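Local atomic coordinates of ThiJ/PfpI family protein (Pseudomonas syringae pv. tomato, PDB entry 3EWN), a protein that is of unknown function but belongs to the DJ-1/PfpI family, whose better-known members include chaperones, glyoxalases and proteases or deglycases. Residues S127-A132 / A150-F154; K118-C124 / N168-G174. All blocks are in the same frame, centred on the assembly; numbering follows the deposited sequence.

Contact 1 of 2, residues S127-A132 / A150-F154; sequences SLILGA and ALAGF
One phenylalanine ring largely holds an alpha-helical segment to a 3-10 segment. Residues 127-132 are helical, with Gly131 N bonded to Ser127 O (3.0 Å) and Ala132 N to Leu128 O (2.9 Å). In 150-154 the bonds run Gly153 N to Ala150 O and Phe154 N to Leu151 O, both 2.9 Å. CA atoms pair Leu128 with Leu151 (6.4 Å) and Gly131 with Phe154 (5.1 Å).

Phe154 (chi1 m, chi2 -61°) lays one ring face on the Gly131-Ala132 peptide, with CG 3.4 Å from Gly131 C and CE1 3.8 Å from Ala132 CB. A CB on Gly131 would clash with the ring, so the close approach needs glycine.

Among apolar side chains, Leu128 (m, t) brings CD2 to 4.0 Å from Leu151 CD2, 4.2 Å from Phe154 CE2 and 4.3 Å from Ala150 CB. The CD2 methyl of Leu151 (m, t) makes van der Waals contact with Ser127 O (3.3 Å).

A water donates to Gly131 O and Phe154 O (2.8 Å each).

In this DJ-1/PfpI alpha/beta fold a 3-10 segment thus covers the helix after strand 119-123; helix 231-240 packs on Leu128, Ala150 and Phe154, Leu130 turns to that strand and helix 104-114 touches Ala132.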
loop_
_atom_site.group_PDB
_atom_site.type_symbol
_atom_site.label_atom_id
_atom_site.label_comp_id
_atom_site.label_asym_id
_atom_site.label_seq_id
_atom_site.Cartn_x
_atom_site.Cartn_y
_atom_site.Cartn_z
ATOM N N SER A 127 -15.517 -6.697 -2.438
ATOM C CA SER A 127 -16.527 -7.236 -3.338
ATOM C C SER A 127 -17.813 -7.618 -2.596
ATOM O O SER A 127 -18.840 -7.857 -3.223
ATOM C CB SER A 127 -15.971 -8.429 -4.130
ATOM O OG SER A 127 -15.181 -9.285 -3.325
ATOM N N LEU A 128 -17.762 -7.676 -1.267
ATOM C CA LEU A 128 -18.968 -7.984 -0.496
ATOM C C LEU A 128 -19.844 -6.733 -0.546
ATOM O O LEU A 128 -21.070 -6.818 -0.554
ATOM C CB LEU A 128 -18.637 -8.307 0.967
ATOM C CG LEU A 128 -17.814 -9.554 1.309
ATOM C CD1 LEU A 128 -17.652 -9.628 2.827
ATOM C CD2 LEU A 128 -18.485 -10.820 0.785
ATOM N N ILE A 129 -19.201 -5.570 -0.579
ATOM C CA ILE A 129 -19.924 -4.309 -0.641
ATOM C C ILE A 129 -20.579 -4.178 -2.015
ATOM O O ILE A 129 -21.740 -3.782 -2.110
ATOM C CB ILE A 129 -18.978 -3.108 -0.376
ATOM C CG1 ILE A 129 -18.461 -3.165 1.065
ATOM C CG2 ILE A 129 -19.712 -1.790 -0.639
ATOM C CD1 ILE A 129 -17.365 -2.137 1.381
ATOM N N LEU A 130 -19.841 -4.524 -3.073
ATOM C CA LEU A 130 -20.380 -4.457 -4.434
ATOM C C LEU A 130 -21.572 -5.399 -4.550
ATOM O O LEU A 130 -22.584 -5.074 -5.171
ATOM C CB LEU A 130 -19.331 -4.885 -5.470
ATOM C CG LEU A 130 -18.054 -4.066 -5.648
ATOM C CD1 LEU A 130 -17.287 -4.612 -6.844
ATOM C CD2 LEU A 130 -18.390 -2.596 -5.858
ATOM N N GLY A 131 -21.436 -6.580 -3.958
ATOM C CA GLY A 131 -22.512 -7.551 -4.017
ATOM C C GLY A 131 -23.736 -7.102 -3.243
ATOM O O GLY A 131 -24.856 -7.183 -3.740
ATOM N N ALA A 132 -23.525 -6.626 -2.021
ATOM C CA ALA A 132 -24.636 -6.176 -1.190
ATOM C C ALA A 132 -25.345 -4.974 -1.808
ATOM O O ALA A 132 -26.521 -4.740 -1.538
ATOM C CB ALA A 132 -24.136 -5.830 0.214
ATOM N N ALA A 150 -18.951 -16.483 -0.407
ATOM C CA ALA A 150 -20.134 -15.774 0.068
ATOM C C ALA A 150 -20.771 -14.950 -1.049
ATOM O O ALA A 150 -21.982 -14.724 -1.048
ATOM C CB ALA A 150 -19.765 -14.862 1.246
ATOM N N LEU A 151 -19.952 -14.515 -2.006
ATOM C CA LEU A 151 -20.422 -13.693 -3.117
ATOM C C LEU A 151 -21.602 -14.286 -3.885
ATOM O O LEU A 151 -22.417 -13.547 -4.440
ATOM C CB LEU A 151 -19.271 -13.413 -4.089
ATOM C CG LEU A 151 -18.111 -12.584 -3.529
ATOM C CD1 LEU A 151 -16.989 -12.516 -4.559
ATOM C CD2 LEU A 151 -18.613 -11.186 -3.163
ATOM N N ALA A 152 -21.687 -15.613 -3.916
ATOM C CA ALA A 152 -22.773 -16.300 -4.613
ATOM C C ALA A 152 -24.136 -15.857 -4.083
ATOM O O ALA A 152 -25.128 -15.850 -4.814
ATOM C CB ALA A 152 -22.616 -17.816 -4.453
ATOM N N GLY A 153 -24.174 -15.491 -2.806
ATOM C CA GLY A 153 -25.418 -15.056 -2.198
ATOM C C GLY A 153 -25.932 -13.747 -2.761
ATOM O O GLY A 153 -27.114 -13.433 -2.631
ATOM N N PHE A 154 -25.042 -12.978 -3.386
ATOM C CA PHE A 154 -25.413 -11.695 -3.971
ATOM C C PHE A 154 -25.674 -11.847 -5.464
ATOM O O PHE A 154 -25.862 -10.859 -6.168
ATOM C CB PHE A 154 -24.297 -10.666 -3.762
ATOM C CG PHE A 154 -23.996 -10.377 -2.320
ATOM C CD1 PHE A 154 -24.969 -9.842 -1.481
ATOM C CD2 PHE A 154 -22.725 -10.615 -1.806
ATOM C CE1 PHE A 154 -24.684 -9.551 -0.146
ATOM C CE2 PHE A 154 -22.428 -10.328 -0.476
ATOM C CZ PHE A 154 -23.407 -9.793 0.354
HETATM O O HOH W 1 -24.977 -8.192 -6.371
#

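Contact 2 of 2, residues K118-C124 / N168-G174; sequences KYITSVC and NRITGAG
Ile120, Asn168 and Ile170 bury the most surface where strands 119-123 and 169-172 run parallel, axes 4.7 Å apart at 6°. Ile120 pairs with Arg169, Thr121 with Ile170, Ser122 with Thr171. N and O of Ile120 both face the partner strand and straddle Arg169, bonding Asn168 O (2.9 Å) and Ile170 N (3.0 Å). Its side chain (m, t) puts CD1 over one face of the Arg169 guanidinium, 3.3 Å from CZ.

Asn168, chi1 p, closes the start of the ladder: ND2 donates to Lys118 O (3.0 Å), while OD1 receives Arg169 NH1 (2.7 Å).

Ile170 (m, t) lies on the opposite sheet face, with Thr121; CD1 is 4.1 Å from Tyr119 CD1. Its O takes a weak bond from Ser122 N (3.4 Å). Further on, Gly172 N bonds Ser122 O (2.9 Å), and Cys124 N bonds Gly172 O (3.0 Å) and, weakly, Ala173 O (2.8 Å).

At Cys124 phi/psi is 60/-143°; positive phi, as at the nucleophile elbow of DJ-1/PfpI relatives, is consistent with its being the corresponding cysteine. A nearby glycerol, probably a crystallisation additive, at most marks a pocket. Backbone bonds, and a water linking Ser122 OG (2.8 Å) to Cys124 O and Gly172 O (2.9 Å each), position the backbone around Cys124.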
loop_
_atom_site.group_PDB
_atom_site.type_symbol
_atom_site.label_atom_id
_atom_site.label_comp_id
_atom_site.label_asym_id
_atom_site.label_seq_id
_atom_site.Cartn_x
_atom_site.Cartn_y
_atom_site.Cartn_z
ATOM N N LYS A 118 -18.391 3.738 -15.366
ATOM C CA LYS A 118 -17.853 3.014 -16.516
ATOM C C LYS A 118 -17.268 1.685 -16.040
ATOM O O LYS A 118 -17.405 0.653 -16.703
ATOM C CB LYS A 118 -16.774 3.852 -17.210
ATOM C CG LYS A 118 -16.329 3.291 -18.551
ATOM C CD LYS A 118 -15.325 4.208 -19.246
ATOM C CE LYS A 118 -14.889 3.625 -20.587
ATOM N NZ LYS A 118 -13.889 4.478 -21.293
ATOM N N TYR A 119 -16.619 1.719 -14.881
ATOM C CA TYR A 119 -16.027 0.525 -14.293
ATOM C C TYR A 119 -16.449 0.418 -12.836
ATOM O O TYR A 119 -16.441 1.409 -12.109
ATOM C CB TYR A 119 -14.502 0.588 -14.358
ATOM C CG TYR A 119 -13.932 0.609 -15.757
ATOM C CD1 TYR A 119 -13.791 -0.568 -16.496
ATOM C CD2 TYR A 119 -13.527 1.807 -16.342
ATOM C CE1 TYR A 119 -13.258 -0.547 -17.784
ATOM C CE2 TYR A 119 -12.992 1.839 -17.627
ATOM C CZ TYR A 119 -12.861 0.659 -18.339
ATOM O OH TYR A 119 -12.331 0.690 -19.607
ATOM N N ILE A 120 -16.824 -0.792 -12.428
ATOM C CA ILE A 120 -17.229 -1.082 -11.056
ATOM C C ILE A 120 -16.140 -2.018 -10.553
ATOM O O ILE A 120 -15.958 -3.117 -11.080
ATOM C CB ILE A 120 -18.606 -1.770 -11.031
ATOM C CG1 ILE A 120 -19.666 -0.779 -11.524
ATOM C CG2 ILE A 120 -18.923 -2.275 -9.629
ATOM C CD1 ILE A 120 -21.061 -1.361 -11.632
ATOM N N THR A 121 -15.413 -1.583 -9.534
ATOM C CA THR A 121 -14.289 -2.367 -9.046
ATOM C C THR A 121 -14.186 -2.478 -7.535
ATOM O O THR A 121 -14.829 -1.740 -6.794
ATOM C CB THR A 121 -12.975 -1.755 -9.551
ATOM O OG1 THR A 121 -12.783 -0.480 -8.923
ATOM C CG2 THR A 121 -13.023 -1.549 -11.066
ATOM N N SER A 122 -13.346 -3.404 -7.093
ATOM C CA SER A 122 -13.112 -3.614 -5.672
ATOM C C SER A 122 -11.898 -4.506 -5.512
ATOM O O SER A 122 -11.437 -5.135 -6.466
ATOM C CB SER A 122 -14.321 -4.284 -5.005
ATOM O OG SER A 122 -14.468 -5.636 -5.422
ATOM N N VAL A 123 -11.369 -4.534 -4.299
ATOM C CA VAL A 123 -10.232 -5.374 -3.972
ATOM C C VAL A 123 -10.547 -6.059 -2.646
ATOM O O VAL A 123 -11.210 -5.481 -1.784
ATOM C CB VAL A 123 -8.932 -4.530 -3.830
ATOM C CG1 VAL A 123 -7.848 -5.327 -3.108
ATOM C CG2 VAL A 123 -8.442 -4.117 -5.205
ATOM N N CYS A 124 -10.116 -7.307 -2.499
ATOM C CA CYS A 124 -10.324 -8.023 -1.248
ATOM C C CYS A 124 -11.811 -8.154 -0.902
ATOM O O CYS A 124 -12.644 -8.320 -1.790
ATOM C CB CYS A 124 -9.570 -7.285 -0.136
ATOM S SG CYS A 124 -9.211 -8.252 1.341
ATOM N N ASN A 168 -17.777 -4.849 -17.371
ATOM C CA ASN A 168 -17.183 -3.694 -16.712
ATOM C C ASN A 168 -16.987 -3.870 -15.207
ATOM O O ASN A 168 -16.836 -2.895 -14.476
ATOM C CB ASN A 168 -18.008 -2.440 -17.011
ATOM C CG ASN A 168 -19.285 -2.382 -16.214
ATOM O OD1 ASN A 168 -19.936 -3.402 -15.983
ATOM N ND2 ASN A 168 -19.662 -1.179 -15.798
ATOM N N ARG A 169 -16.992 -5.120 -14.754
ATOM C CA ARG A 169 -16.765 -5.437 -13.346
ATOM C C ARG A 169 -15.361 -6.014 -13.247
ATOM O O ARG A 169 -15.068 -7.040 -13.858
ATOM C CB ARG A 169 -17.761 -6.493 -12.846
ATOM C CG ARG A 169 -18.997 -5.948 -12.144
ATOM C CD ARG A 169 -19.864 -5.103 -13.068
ATOM N NE ARG A 169 -21.182 -4.885 -12.479
ATOM C CZ ARG A 169 -22.141 -4.150 -13.032
ATOM N NH1 ARG A 169 -21.931 -3.549 -14.195
ATOM N NH2 ARG A 169 -23.317 -4.031 -12.430
ATOM N N ILE A 170 -14.491 -5.355 -12.490
ATOM C CA ILE A 170 -13.127 -5.841 -12.322
ATOM C C ILE A 170 -12.830 -5.908 -10.830
ATOM O O ILE A 170 -12.889 -4.899 -10.126
ATOM C CB ILE A 170 -12.116 -4.917 -13.033
ATOM C CG1 ILE A 170 -12.499 -4.797 -14.514
ATOM C CG2 ILE A 170 -10.702 -5.485 -12.886
ATOM C CD1 ILE A 170 -11.622 -3.878 -15.336
ATOM N N THR A 171 -12.529 -7.109 -10.347
ATOM C CA THR A 171 -12.256 -7.300 -8.931
ATOM C C THR A 171 -10.910 -7.964 -8.668
ATOM O O THR A 171 -10.452 -8.805 -9.443
ATOM C CB THR A 171 -13.372 -8.147 -8.262
ATOM O OG1 THR A 171 -13.578 -9.356 -9.010
ATOM C CG2 THR A 171 -14.675 -7.367 -8.202
ATOM N N GLY A 172 -10.276 -7.560 -7.572
ATOM C CA GLY A 172 -8.998 -8.131 -7.196
ATOM C C GLY A 172 -9.184 -8.982 -5.957
ATOM O O GLY A 172 -10.111 -8.755 -5.181
ATOM N N ALA A 173 -8.310 -9.963 -5.762
ATOM C CA ALA A 173 -8.408 -10.836 -4.602
ATOM C C ALA A 173 -7.934 -10.149 -3.323
ATOM O O ALA A 173 -7.956 -8.925 -3.217
ATOM C CB ALA A 173 -7.618 -12.113 -4.841
ATOM N N GLY A 174 -7.495 -10.947 -2.358
ATOM C CA GLY A 174 -7.052 -10.404 -1.091
ATOM C C GLY A 174 -5.946 -9.364 -1.101
ATOM O O GLY A 174 -5.039 -9.384 -1.933
HETATM O O HOH W 2 -12.641 -7.532 -4.597
#

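Contact 1 is nested inside the loop that contact 2 closes: the chain runs through strand 119-123, turns at Cys124 into helix 126-132, passes 150-154 and returns in strand 169-172. Their centres lie 12 Å apart, contact 2 near the middle of the chain and contact 1 further out, on one side of the mixed sheet. They touch directly, Leu130 CD1 packing 3.3 Å from Ser122 OG, and Ser127 OG hydrogen-bonds Cys124 O across the turn and Thr142 O. Contact 2 pairs the strand that leads into Cys124, and contact 1 packs the helix that follows it against its outer neighbours. Such a strand-turn-helix probably frames the family's active-site pocket.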